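Long-range contact in CD1-2 antigen (Gallus gallus, PDB 3DBX), which probably presents lipid antigens at the cell surface, as other members of the MHC class I-like CD1 family do: residues Q14-L20 against R97-T103. Sequence-based numbering, arbitrary orientation. Where two conformers were deposited one is given.
Sequences QLFYTLL and RVFQIHT
Leu15 and Thr103, Tyr17 and Ile101, and Leu19 and Phe99 are the hydrogen-bonded pairs of two adjacent antiparallel strands, 14-20 and 97-103, whose axes run at 170° and approach to 4.6 Å. Each pair closes a ring of two N-H...O bonds; the one from Leu19 N to Phe99 O, 2.8 Å long, is nearly straight. Phe16-His102 and Thr18-Gln100 lie between them, and Leu20-Val98 follows beyond Leu19-Phe99, all three non-hydrogen-bonded pairs.

The polar side-chain contact is at the Gln14 end. His102 has CG anti to its backbone N (chi1 -180°), which swings the imidazole across to strand 14-20 with NE2 aimed at Gln14. NE2 donates to Gln14 OE1 over 2.7 Å; the oxygen lies in the imidazole plane, while the amide is turned obliquely to it. The imidazole and the Phe16 ring lie face to face but offset, Phe16 CE1 over the rim of the imidazole, 3.5 Å from His102 NE2. The two planes are near parallel, 17° apart, but displaced so that only their rims face each other. Farther along this face Thr18 CG2 touches Val98 CG1, and Leu20 CD1 meets Val98 CG2 at 3.7 Å. On the other face Tyr17 CB packs on Ile101 CB at 4.1 Å.

The Phe16-His102 face packs against the chain of another protein, which hydrogen-bonds both ends of the Gln100 amide. From the opposite face Leu15 reaches Phe170 and Leu70, Phe99 reaches Met84, and Thr103 touches a bound palmitic acid. These are central strands of the antiparallel sheet that, in the MHC class I fold, floors the groove beneath two helical walls, here with a fatty acid inside.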
ATOM      1  N   GLN A  14       9.361   7.473   3.056  1.00 35.82           N
ATOM      2  CA  GLN A  14       8.057   8.061   2.777  1.00 34.80           C
ATOM      3  C   GLN A  14       7.216   8.202   4.031  1.00 34.00           C
ATOM      4  O   GLN A  14       7.294   7.375   4.930  1.00 32.91           O
ATOM      5  CB  GLN A  14       7.282   7.201   1.782  1.00 33.71           C
ATOM      6  CG  GLN A  14       7.876   7.155   0.391  1.00 36.85           C
ATOM      7  CD  GLN A  14       6.964   6.407  -0.571  1.00 38.33           C
ATOM      8  OE1 GLN A  14       6.106   7.002  -1.209  1.00 36.45           O
ATOM      9  NE2 GLN A  14       7.143   5.096  -0.660  1.00 38.61           N
ATOM     10  N   LEU A  15       6.379   9.242   4.039  1.00 34.18           N
ATOM     11  CA  LEU A  15       5.463   9.543   5.106  1.00 33.58           C
ATOM     12  C   LEU A  15       4.073   9.719   4.487  1.00 33.71           C
ATOM     13  O   LEU A  15       3.899  10.431   3.490  1.00 34.79           O
ATOM     14  CB  LEU A  15       5.873  10.846   5.801  1.00 35.44           C
ATOM     15  CG  LEU A  15       7.163  10.941   6.605  1.00 38.30           C
ATOM     16  CD1 LEU A  15       7.493  12.419   6.929  1.00 44.31           C
ATOM     17  CD2 LEU A  15       7.057  10.147   7.888  1.00 38.97           C
ATOM     18  N   PHE A  16       3.087   9.081   5.094  1.00 33.35           N
ATOM     19  CA  PHE A  16       1.693   9.150   4.662  1.00 33.41           C
ATOM     20  C   PHE A  16       0.836   9.574   5.869  1.00 34.32           C
ATOM     21  O   PHE A  16       0.804   8.861   6.855  1.00 34.71           O
ATOM     22  CB  PHE A  16       1.247   7.731   4.252  1.00 32.63           C
ATOM     23  CG  PHE A  16       1.978   7.179   3.070  1.00 31.62           C
ATOM     24  CD1 PHE A  16       1.456   7.314   1.801  1.00 34.44           C
ATOM     25  CD2 PHE A  16       3.194   6.531   3.225  1.00 34.65           C
ATOM     26  CE1 PHE A  16       2.149   6.807   0.683  1.00 37.16           C
ATOM     27  CE2 PHE A  16       3.895   6.028   2.123  1.00 34.42           C
ATOM     28  CZ  PHE A  16       3.375   6.162   0.864  1.00 35.10           C
ATOM     29  N   TYR A  17       0.121  10.685   5.789  1.00 34.75           N
ATOM     30  CA  TYR A  17      -0.698  11.162   6.912  1.00 36.32           C
ATOM     31  C   TYR A  17      -2.106  11.458   6.437  1.00 36.03           C
ATOM     32  O   TYR A  17      -2.262  12.055   5.390  1.00 34.89           O
ATOM     33  CB  TYR A  17      -0.126  12.452   7.499  1.00 38.91           C
ATOM     34  CG  TYR A  17       0.987  12.231   8.478  1.00 41.10           C
ATOM     35  CD1 TYR A  17       0.752  12.246   9.842  1.00 42.11           C
ATOM     36  CD2 TYR A  17       2.277  11.967   8.041  1.00 44.21           C
ATOM     37  CE1 TYR A  17       1.795  12.024  10.768  1.00 44.90           C
ATOM     38  CE2 TYR A  17       3.330  11.737   8.963  1.00 43.21           C
ATOM     39  CZ  TYR A  17       3.070  11.763  10.312  1.00 44.05           C
ATOM     40  OH  TYR A  17       4.104  11.554  11.216  1.00 47.54           O
ATOM     41  N   THR A  18      -3.097  11.051   7.232  1.00 36.69           N
ATOM     42  CA  THR A  18      -4.531  11.307   6.979  1.00 38.60           C
ATOM     43  C   THR A  18      -5.116  12.007   8.208  1.00 40.80           C
ATOM     44  O   THR A  18      -4.986  11.531   9.358  1.00 41.80           O
ATOM     45  CB  THR A  18      -5.291  10.018   6.708  1.00 37.94           C
ATOM     46  OG1 THR A  18      -4.714   9.365   5.570  1.00 38.36           O
ATOM     47  CG2 THR A  18      -6.763  10.273   6.441  1.00 38.97           C
ATOM     48  N   LEU A  19      -5.690  13.172   7.957  1.00 41.34           N
ATOM     49  CA  LEU A  19      -6.296  13.988   8.981  1.00 43.35           C
ATOM     50  C   LEU A  19      -7.777  14.044   8.623  1.00 44.24           C
ATOM     51  O   LEU A  19      -8.142  14.701   7.669  1.00 44.47           O
ATOM     52  CB  LEU A  19      -5.680  15.395   8.966  1.00 45.38           C
ATOM     53  CG  LEU A  19      -4.310  15.586   9.627  1.00 44.51           C
ATOM     54  CD1 LEU A  19      -3.251  14.695   8.962  1.00 45.22           C
ATOM     55  CD2 LEU A  19      -3.860  17.011   9.608  1.00 45.16           C
ATOM     56  N   LEU A  20      -8.589  13.279   9.346  1.00 45.23           N
ATOM     57  CA  LEU A  20     -10.034  13.250   9.163  1.00 47.69           C
ATOM     58  C   LEU A  20     -10.657  14.166  10.188  1.00 51.00           C
ATOM     59  O   LEU A  20     -10.697  13.876  11.399  1.00 52.92           O
ATOM     60  CB  LEU A  20     -10.608  11.835   9.278  1.00 47.38           C
ATOM     61  CG  LEU A  20     -12.142  11.682   9.382  1.00 51.84           C
ATOM     62  CD1 LEU A  20     -12.967  12.527   8.361  1.00 50.33           C
ATOM     63  CD2 LEU A  20     -12.511  10.200   9.284  1.00 52.00           C
ATOM     64  N   ARG A  97     -14.132  16.950   6.652  1.00 54.42           N
ATOM     65  CA  ARG A  97     -13.128  17.175   5.635  1.00 52.69           C
ATOM     66  C   ARG A  97     -12.039  16.123   5.862  1.00 49.39           C
ATOM     67  O   ARG A  97     -11.682  15.847   7.002  1.00 49.85           O
ATOM     68  CB  ARG A  97     -12.532  18.577   5.777  1.00 53.48           C
ATOM     69  CG  ARG A  97     -13.373  19.673   5.190  1.00 57.72           C
ATOM     70  CD  ARG A  97     -13.397  19.621   3.682  1.00 58.34           C
ATOM     71  NE  ARG A  97     -14.568  20.328   3.179  1.00 62.14           N
ATOM     72  CZ  ARG A  97     -14.946  20.348   1.909  1.00 61.49           C
ATOM     73  NH1 ARG A  97     -14.257  19.693   0.986  1.00 59.54           N
ATOM     74  NH2 ARG A  97     -16.035  20.993   1.571  1.00 65.56           N
ATOM     75  N   VAL A  98     -11.548  15.502   4.797  1.00 47.37           N
ATOM     76  CA  VAL A  98     -10.392  14.618   4.921  1.00 44.66           C
ATOM     77  C   VAL A  98      -9.192  15.222   4.200  1.00 43.00           C
ATOM     78  O   VAL A  98      -9.222  15.428   2.976  1.00 41.84           O
ATOM     79  CB  VAL A  98     -10.627  13.196   4.345  1.00 43.78           C
ATOM     80  CG1 VAL A  98      -9.475  12.263   4.743  1.00 42.12           C
ATOM     81  CG2 VAL A  98     -11.937  12.616   4.806  1.00 47.91           C
ATOM     82  N   PHE A  99      -8.118  15.461   4.951  1.00 41.81           N
ATOM     83  CA  PHE A  99      -6.860  15.928   4.358  1.00 40.98           C
ATOM     84  C   PHE A  99      -5.836  14.812   4.372  1.00 38.66           C
ATOM     85  O   PHE A  99      -5.851  13.991   5.276  1.00 39.00           O
ATOM     86  CB  PHE A  99      -6.314  17.160   5.096  1.00 41.96           C
ATOM     87  CG  PHE A  99      -7.149  18.415   4.900  1.00 44.59           C
ATOM     88  CD1 PHE A  99      -6.820  19.335   3.907  1.00 43.68           C
ATOM     89  CD2 PHE A  99      -8.248  18.669   5.712  1.00 44.72           C
ATOM     90  CE1 PHE A  99      -7.586  20.483   3.713  1.00 49.92           C
ATOM     91  CE2 PHE A  99      -9.005  19.814   5.542  1.00 50.25           C
ATOM     92  CZ  PHE A  99      -8.672  20.730   4.540  1.00 51.12           C
ATOM     93  N   GLN A 100      -4.939  14.796   3.385  1.00 37.90           N
ATOM     94  CA  GLN A 100      -3.881  13.772   3.287  1.00 35.09           C
ATOM     95  C   GLN A 100      -2.548  14.411   2.895  1.00 35.77           C
ATOM     96  O   GLN A 100      -2.518  15.398   2.143  1.00 36.28           O
ATOM     97  CB  GLN A 100      -4.271  12.676   2.296  1.00 35.19           C
ATOM     98  CG  GLN A 100      -5.438  11.776   2.760  1.00 35.59           C
ATOM     99  CD  GLN A 100      -6.115  11.033   1.645  1.00 36.55           C
ATOM    100  OE1 GLN A 100      -7.022  11.551   1.041  1.00 37.97           O
ATOM    101  NE2 GLN A 100      -5.692   9.801   1.388  1.00 35.26           N
ATOM    102  N   ILE A 101      -1.450  13.861   3.421  0.50 34.28           N
ATOM    103  CA  ILE A 101      -0.105  14.408   3.192  0.50 35.64           C
ATOM    104  C   ILE A 101       0.855  13.287   2.823  0.50 34.42           C
ATOM    105  O   ILE A 101       1.036  12.346   3.592  0.50 33.20           O
ATOM    106  CB  ILE A 101       0.459  15.169   4.447  0.50 36.61           C
ATOM    107  CG1 ILE A 101      -0.429  16.354   4.838  0.50 39.51           C
ATOM    108  CG2 ILE A 101       1.884  15.687   4.187  0.50 37.58           C
ATOM    109  CD1 ILE A 101      -1.422  16.053   5.947  0.50 40.36           C
ATOM    110  N   HIS A 102       1.462  13.383   1.645  1.00 35.56           N
ATOM    111  CA  HIS A 102       2.408  12.375   1.193  1.00 34.66           C
ATOM    112  C   HIS A 102       3.738  13.067   0.958  1.00 37.11           C
ATOM    113  O   HIS A 102       3.830  13.978   0.154  1.00 38.31           O
ATOM    114  CB  HIS A 102       1.894  11.685  -0.073  1.00 35.56           C
ATOM    115  CG  HIS A 102       2.811  10.624  -0.598  1.00 34.57           C
ATOM    116  ND1 HIS A 102       2.787  10.212  -1.911  1.00 33.83           N
ATOM    117  CD2 HIS A 102       3.771   9.882   0.015  1.00 36.72           C
ATOM    118  CE1 HIS A 102       3.695   9.263  -2.090  1.00 38.22           C
ATOM    119  NE2 HIS A 102       4.318   9.054  -0.941  1.00 35.12           N
ATOM    120  N   THR A 103       4.751  12.618   1.700  1.00 37.18           N
ATOM    121  CA  THR A 103       6.097  13.136   1.624  1.00 40.21           C
ATOM    122  C   THR A 103       7.064  11.992   1.273  1.00 39.74           C
ATOM    123  O   THR A 103       6.829  10.838   1.650  1.00 37.86           O
ATOM    124  CB  THR A 103       6.492  13.728   2.998  1.00 41.25           C
ATOM    125  OG1 THR A 103       5.543  14.734   3.381  1.00 43.99           O
ATOM    126  CG2 THR A 103       7.858  14.340   2.957  1.00 45.38           C
TER